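Local coordinates for protein L-ribulose 3-epimerase (Methylomonas sp. DH-1, PDB 7CJ7) that catalyses the manganese-dependent epimerization of ketoses at C3, with highest activity toward L-ribulose and lower activity on sugars such as D-allulose and D-fructose, at residues G11-D19 against E251-N259. Numbering follows the deposited sequence.
With SOL (L-sorbose), chain C.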
ATOM      1  N   GLY A  11      14.885  -1.904 -17.601  1.00  9.93           N
ATOM      2  CA  GLY A  11      13.449  -2.197 -17.548  1.00 10.40           C
ATOM      3  C   GLY A  11      13.214  -3.515 -16.844  1.00 10.47           C
ATOM      4  O   GLY A  11      13.964  -4.471 -17.094  1.00 11.46           O
ATOM      5  N   HIS A  12      12.231  -3.557 -15.950  1.00 10.70           N
ATOM      6  CA  HIS A  12      11.791  -4.800 -15.277  1.00 11.50           C
ATOM      7  C   HIS A  12      11.110  -5.698 -16.309  1.00 11.78           C
ATOM      8  O   HIS A  12      10.372  -5.165 -17.153  1.00 11.51           O
ATOM      9  CB  HIS A  12      10.890  -4.443 -14.094  1.00 12.96           C
ATOM     10  CG  HIS A  12      10.603  -5.603 -13.209  1.00 13.68           C
ATOM     11  ND1 HIS A  12       9.530  -6.432 -13.422  1.00 15.08           N
ATOM     12  CD2 HIS A  12      11.232  -6.061 -12.107  1.00 15.14           C
ATOM     13  CE1 HIS A  12       9.512  -7.364 -12.491  1.00 15.95           C
ATOM     14  NE2 HIS A  12      10.539  -7.152 -11.665  1.00 16.27           N
ATOM     15  N   ALA A  13      11.349  -7.012 -16.247  1.00 12.63           N
ATOM     16  CA  ALA A  13      10.857  -7.994 -17.239  1.00 13.47           C
ATOM     17  C   ALA A  13       9.333  -7.892 -17.390  1.00 13.14           C
ATOM     18  O   ALA A  13       8.843  -8.076 -18.523  1.00 12.42           O
ATOM     19  CB  ALA A  13      11.287  -9.378 -16.831  1.00 13.51           C
ATOM     20  N   LEU A  14       8.606  -7.591 -16.305  1.00 14.26           N
ATOM     21  CA  LEU A  14       7.117  -7.633 -16.273  1.00 15.33           C
ATOM     22  C   LEU A  14       6.520  -6.474 -17.078  1.00 14.25           C
ATOM     23  O   LEU A  14       5.272  -6.405 -17.193  1.00 14.85           O
ATOM     24  CB  LEU A  14       6.638  -7.578 -14.822  1.00 17.07           C
ATOM     25  CG  LEU A  14       6.182  -8.912 -14.235  1.00 20.02           C
ATOM     26  CD1 LEU A  14       4.828  -9.312 -14.804  1.00 23.27           C
ATOM     27  CD2 LEU A  14       7.219  -9.995 -14.481  1.00 19.00           C
ATOM     28  N   VAL A  15       7.359  -5.572 -17.575  1.00 13.43           N
ATOM     29  CA  VAL A  15       6.903  -4.528 -18.531  1.00 13.07           C
ATOM     30  C   VAL A  15       6.533  -5.227 -19.843  1.00 13.13           C
ATOM     31  O   VAL A  15       5.633  -4.719 -20.532  1.00 13.97           O
ATOM     32  CB  VAL A  15       7.959  -3.429 -18.715  1.00 13.77           C
ATOM     33  CG1 VAL A  15       7.667  -2.569 -19.930  1.00 14.91           C
ATOM     34  CG2 VAL A  15       8.059  -2.569 -17.466  1.00 15.60           C
ATOM     35  N   TRP A  16       7.143  -6.384 -20.124  1.00 12.12           N
ATOM     36  CA  TRP A  16       7.040  -7.062 -21.442  1.00 13.42           C
ATOM     37  C   TRP A  16       6.459  -8.474 -21.332  1.00 14.33           C
ATOM     38  O   TRP A  16       5.691  -8.840 -22.234  1.00 15.81           O
ATOM     39  CB  TRP A  16       8.393  -7.087 -22.151  1.00 13.19           C
ATOM     40  CG  TRP A  16       8.887  -5.741 -22.577  1.00 14.21           C
ATOM     41  CD1 TRP A  16       8.545  -5.048 -23.704  1.00 16.47           C
ATOM     42  CD2 TRP A  16       9.867  -4.943 -21.895  1.00 13.63           C
ATOM     43  NE1 TRP A  16       9.238  -3.868 -23.760  1.00 16.51           N
ATOM     44  CE2 TRP A  16      10.061  -3.779 -22.668  1.00 15.25           C
ATOM     45  CE3 TRP A  16      10.609  -5.107 -20.720  1.00 13.84           C
ATOM     46  CZ2 TRP A  16      10.942  -2.772 -22.280  1.00 15.41           C
ATOM     47  CZ3 TRP A  16      11.481  -4.112 -20.344  1.00 15.28           C
ATOM     48  CH2 TRP A  16      11.648  -2.969 -21.119  1.00 15.67           C
ATOM     49  N   SER A  17       6.863  -9.263 -20.336  1.00 15.11           N
ATOM     50  CA  SER A  17       6.570 -10.719 -20.259  1.00 16.25           C
ATOM     51  C   SER A  17       6.212 -11.134 -18.831  1.00 17.44           C
ATOM     52  O   SER A  17       6.927 -10.742 -17.915  1.00 16.78           O
ATOM     53  CB  SER A  17       7.728 -11.539 -20.762  1.00 18.52           C
ATOM     54  OG  SER A  17       7.967 -11.282 -22.134  1.00 22.07           O
ATOM     55  N   GLY A  18       5.171 -11.954 -18.682  1.00 19.11           N
ATOM     56  CA  GLY A  18       4.739 -12.507 -17.385  1.00 22.56           C
ATOM     57  C   GLY A  18       5.461 -13.798 -17.035  1.00 23.53           C
ATOM     58  O   GLY A  18       5.367 -14.232 -15.875  1.00 31.17           O
ATOM     59  N   ASP A  19       6.149 -14.404 -17.998  1.00 23.93           N
ATOM     60  CA  ASP A  19       6.909 -15.664 -17.806  1.00 25.47           C
ATOM     61  C   ASP A  19       8.282 -15.481 -18.448  1.00 25.19           C
ATOM     62  O   ASP A  19       8.431 -14.580 -19.298  1.00 33.64           O
ATOM     63  CB  ASP A  19       6.181 -16.865 -18.411  1.00 31.02           C
ATOM     64  CG  ASP A  19       6.138 -16.842 -19.929  1.00 35.82           C
ATOM     65  OD1 ASP A  19       6.978 -16.139 -20.533  1.00 40.71           O
ATOM     66  OD2 ASP A  19       5.263 -17.526 -20.496  1.00 49.02           O
ATOM     67  N   GLU A 251      -2.614  -6.348 -17.878  1.00 20.42           N
ATOM     68  CA  GLU A 251      -2.260  -6.673 -19.288  1.00 21.91           C
ATOM     69  C   GLU A 251      -1.235  -7.818 -19.327  1.00 20.34           C
ATOM     70  O   GLU A 251      -1.354  -8.703 -20.202  1.00 19.33           O
ATOM     71  CB  GLU A 251      -1.687  -5.439 -19.992  1.00 24.33           C
ATOM     72  CG  GLU A 251      -1.381  -5.673 -21.465  1.00 29.09           C
ATOM     73  CD  GLU A 251      -2.615  -5.846 -22.329  1.00 29.87           C
ATOM     74  OE1 GLU A 251      -2.478  -6.320 -23.478  1.00 33.41           O
ATOM     75  OE2 GLU A 251      -3.706  -5.497 -21.849  1.00 34.81           O
ATOM     76  N   ILE A 252      -0.232  -7.775 -18.443  1.00 19.92           N
ATOM     77  CA  ILE A 252       0.887  -8.761 -18.401  1.00 19.30           C
ATOM     78  C   ILE A 252       0.938  -9.340 -16.988  1.00 19.05           C
ATOM     79  O   ILE A 252       1.279  -8.578 -16.052  1.00 16.76           O
ATOM     80  CB  ILE A 252       2.231  -8.116 -18.801  1.00 20.40           C
ATOM     81  CG1 ILE A 252       2.152  -7.375 -20.140  1.00 23.48           C
ATOM     82  CG2 ILE A 252       3.341  -9.161 -18.799  1.00 21.22           C
ATOM     83  CD1 ILE A 252       2.168  -8.274 -21.348  1.00 26.22           C
ATOM     84  N   VAL A 253       0.594 -10.626 -16.853  1.00 19.22           N
ATOM     85  CA  VAL A 253       0.380 -11.310 -15.544  1.00 21.44           C
ATOM     86  C   VAL A 253       1.458 -12.378 -15.352  1.00 20.40           C
ATOM     87  O   VAL A 253       1.614 -13.243 -16.239  1.00 21.38           O
ATOM     88  CB  VAL A 253      -1.033 -11.922 -15.454  1.00 25.15           C
ATOM     89  CG1 VAL A 253      -1.258 -12.623 -14.121  1.00 27.25           C
ATOM     90  CG2 VAL A 253      -2.119 -10.885 -15.693  1.00 25.47           C
ATOM     91  N   ASP A 254       2.185 -12.303 -14.237  1.00 21.25           N
ATOM     92  CA  ASP A 254       3.031 -13.406 -13.713  1.00 24.93           C
ATOM     93  C   ASP A 254       2.210 -14.096 -12.632  1.00 29.13           C
ATOM     94  O   ASP A 254       2.021 -13.534 -11.553  1.00 29.52           O
ATOM     95  CB  ASP A 254       4.384 -12.897 -13.202  1.00 29.04           C
ATOM     96  CG  ASP A 254       5.283 -13.969 -12.593  1.00 34.44           C
ATOM     97  OD1 ASP A 254       4.754 -14.854 -11.877  1.00 35.61           O
ATOM     98  OD2 ASP A 254       6.514 -13.910 -12.832  1.00 40.65           O
ATOM     99  N   PRO A 255       1.672 -15.304 -12.921  1.00 32.91           N
ATOM    100  CA  PRO A 255       0.726 -15.985 -12.038  1.00 37.63           C
ATOM    101  C   PRO A 255       0.962 -15.740 -10.542  1.00 39.20           C
ATOM    102  O   PRO A 255       0.001 -15.453  -9.848  1.00 48.22           O
ATOM    103  CB  PRO A 255       0.974 -17.448 -12.422  1.00 36.74           C
ATOM    104  CG  PRO A 255       1.187 -17.381 -13.916  1.00 36.05           C
ATOM    105  CD  PRO A 255       1.944 -16.087 -14.140  1.00 32.39           C
ATOM    106  N   LYS A 256       2.214 -15.843 -10.086  1.00 36.69           N
ATOM    107  CA  LYS A 256       2.568 -15.629  -8.658  1.00 38.77           C
ATOM    108  C   LYS A 256       2.655 -14.127  -8.350  1.00 31.77           C
ATOM    109  O   LYS A 256       1.775 -13.626  -7.592  1.00 33.29           O
ATOM    110  CB  LYS A 256       3.887 -16.317  -8.294  1.00 42.99           C
ATOM    111  CG  LYS A 256       4.318 -16.049  -6.858  1.00 47.30           C
ATOM    112  CD  LYS A 256       5.130 -17.146  -6.220  1.00 51.73           C
ATOM    113  CE  LYS A 256       6.582 -16.756  -6.053  1.00 49.51           C
ATOM    114  NZ  LYS A 256       7.429 -17.912  -5.685  1.00 46.99           N
ATOM    115  N   LEU A 257       3.680 -13.450  -8.891  1.00 22.98           N
ATOM    116  CA  LEU A 257       4.096 -12.069  -8.506  1.00 20.11           C
ATOM    117  C   LEU A 257       2.905 -11.108  -8.617  1.00 19.10           C
ATOM    118  O   LEU A 257       2.723 -10.296  -7.697  1.00 16.29           O
ATOM    119  CB  LEU A 257       5.260 -11.611  -9.396  1.00 20.65           C
ATOM    120  CG  LEU A 257       5.879 -10.253  -9.051  1.00 21.83           C
ATOM    121  CD1 LEU A 257       6.390 -10.228  -7.619  1.00 21.43           C
ATOM    122  CD2 LEU A 257       7.008  -9.897 -10.020  1.00 21.24           C
ATOM    123  N   SER A 258       2.115 -11.195  -9.691  1.00 16.83           N
ATOM    124  CA  SER A 258       1.058 -10.196  -9.995  1.00 17.78           C
ATOM    125  C   SER A 258      -0.008 -10.205  -8.891  1.00 17.70           C
ATOM    126  O   SER A 258      -0.473  -9.106  -8.504  1.00 17.49           O
ATOM    127  CB  SER A 258       0.475 -10.415 -11.364  1.00 18.97           C
ATOM    128  OG  SER A 258       1.438 -10.093 -12.366  1.00 20.79           O
ATOM    129  N   ASN A 259      -0.368 -11.386  -8.378  1.00 17.59           N
ATOM    130  CA  ASN A 259      -1.418 -11.525  -7.337  1.00 18.95           C
ATOM    131  C   ASN A 259      -0.827 -11.132  -5.978  1.00 18.09           C
ATOM    132  O   ASN A 259      -1.547 -10.485  -5.188  1.00 16.10           O
ATOM    133  CB  ASN A 259      -2.061 -12.911  -7.378  1.00 21.79           C
ATOM    134  CG  ASN A 259      -2.931 -13.067  -8.606  1.00 22.00           C
ATOM    135  OD1 ASN A 259      -3.600 -12.119  -9.019  1.00 23.48           O
ATOM    136  ND2 ASN A 259      -2.919 -14.246  -9.198  1.00 26.85           N
TER
HETATM  137  C1  SOL C 301       7.752  -5.275  -5.336  1.00 18.34           C
HETATM  138  O1  SOL C 301       6.701  -4.411  -4.972  1.00 15.98           O
HETATM  139  C2  SOL C 301       8.850  -4.549  -6.043  1.00 16.34           C
HETATM  140  O2  SOL C 301       8.978  -3.343  -5.915  1.00 14.15           O
HETATM  141  C3  SOL C 301       9.766  -5.342  -6.965  1.00 18.35           C
HETATM  142  O3  SOL C 301      10.971  -4.648  -7.195  1.00 13.86           O
HETATM  143  C4  SOL C 301      10.050  -6.732  -6.406  1.00 21.18           C
HETATM  144  O4  SOL C 301      10.715  -6.610  -5.146  1.00 28.39           O
HETATM  145  C5  SOL C 301      10.915  -7.597  -7.325  1.00 24.39           C
HETATM  146  O5  SOL C 301      11.275  -8.798  -6.642  1.00 31.17           O
HETATM  147  C6  SOL C 301      10.236  -7.964  -8.628  1.00 26.53           C
HETATM  148  O6  SOL C 301      11.115  -8.731  -9.455  1.00 23.74           O
HETATM  149  O   HOH W   1       2.729  -6.156 -15.618  1.00 19.77           O
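L14 and I252 pack together where the loops after the first and eighth strands of the TIM barrel, 8-12 and 242-245, meet. I252 CG2 lies anti to its backbone N and reaches into the bend of 14-18. There I252 CG2 meets the backbone, 3.3 Å from G18 N, while I252 CD1 rests against W16 O. L14 CD1 comes alongside from the other segment, 4.3 Å from I252 CG2. The L14 side chain then runs across that of D254 at about a right angle, with L14 CD1 at 4.0 Å from D254 CB. Its CG also touches L257 CD2.

G18 sits tight against the second loop. G18 CA donates a CH...O contact to V253 O (3.4 Å), and G18 O receives one from D254 CA. A beta carbon at this position would clash with V253 O. D254 CB presses on G18 O at 3.1 Å; OD2 stands near that oxygen without a hydrogen bond. D254 OD1 accepts from K256 N in an Asx turn, and S258 OG accepts from D254 N. These bonds probably help hold the turn leading into helix 257-260.

H12 binds D-allulose and D-fructose and lies beside E246 of the manganese site. L257 CD2 lies at its ring edge, 4.3 Å from H12 CE1. ND1 accepts from L14 N, which is tilted 34° out of the ring plane. H12 NE2 makes a nearly straight hydrogen bond of 2.8 Å to O6 of L-sorbose, and F248 packs edge-to-face with the ring. An alanine here would remove both ring nitrogens, and would probably leave sugar O6 without this mate and L14 N without its acceptor.

One water sits within hydrogen-bonding distance of both L14 O and I252 O. With no direct hydrogen bond between the loops, the close fit of I252 and G18 probably sets their spacing, while H12 directs its bonds to L14 N and the sugar.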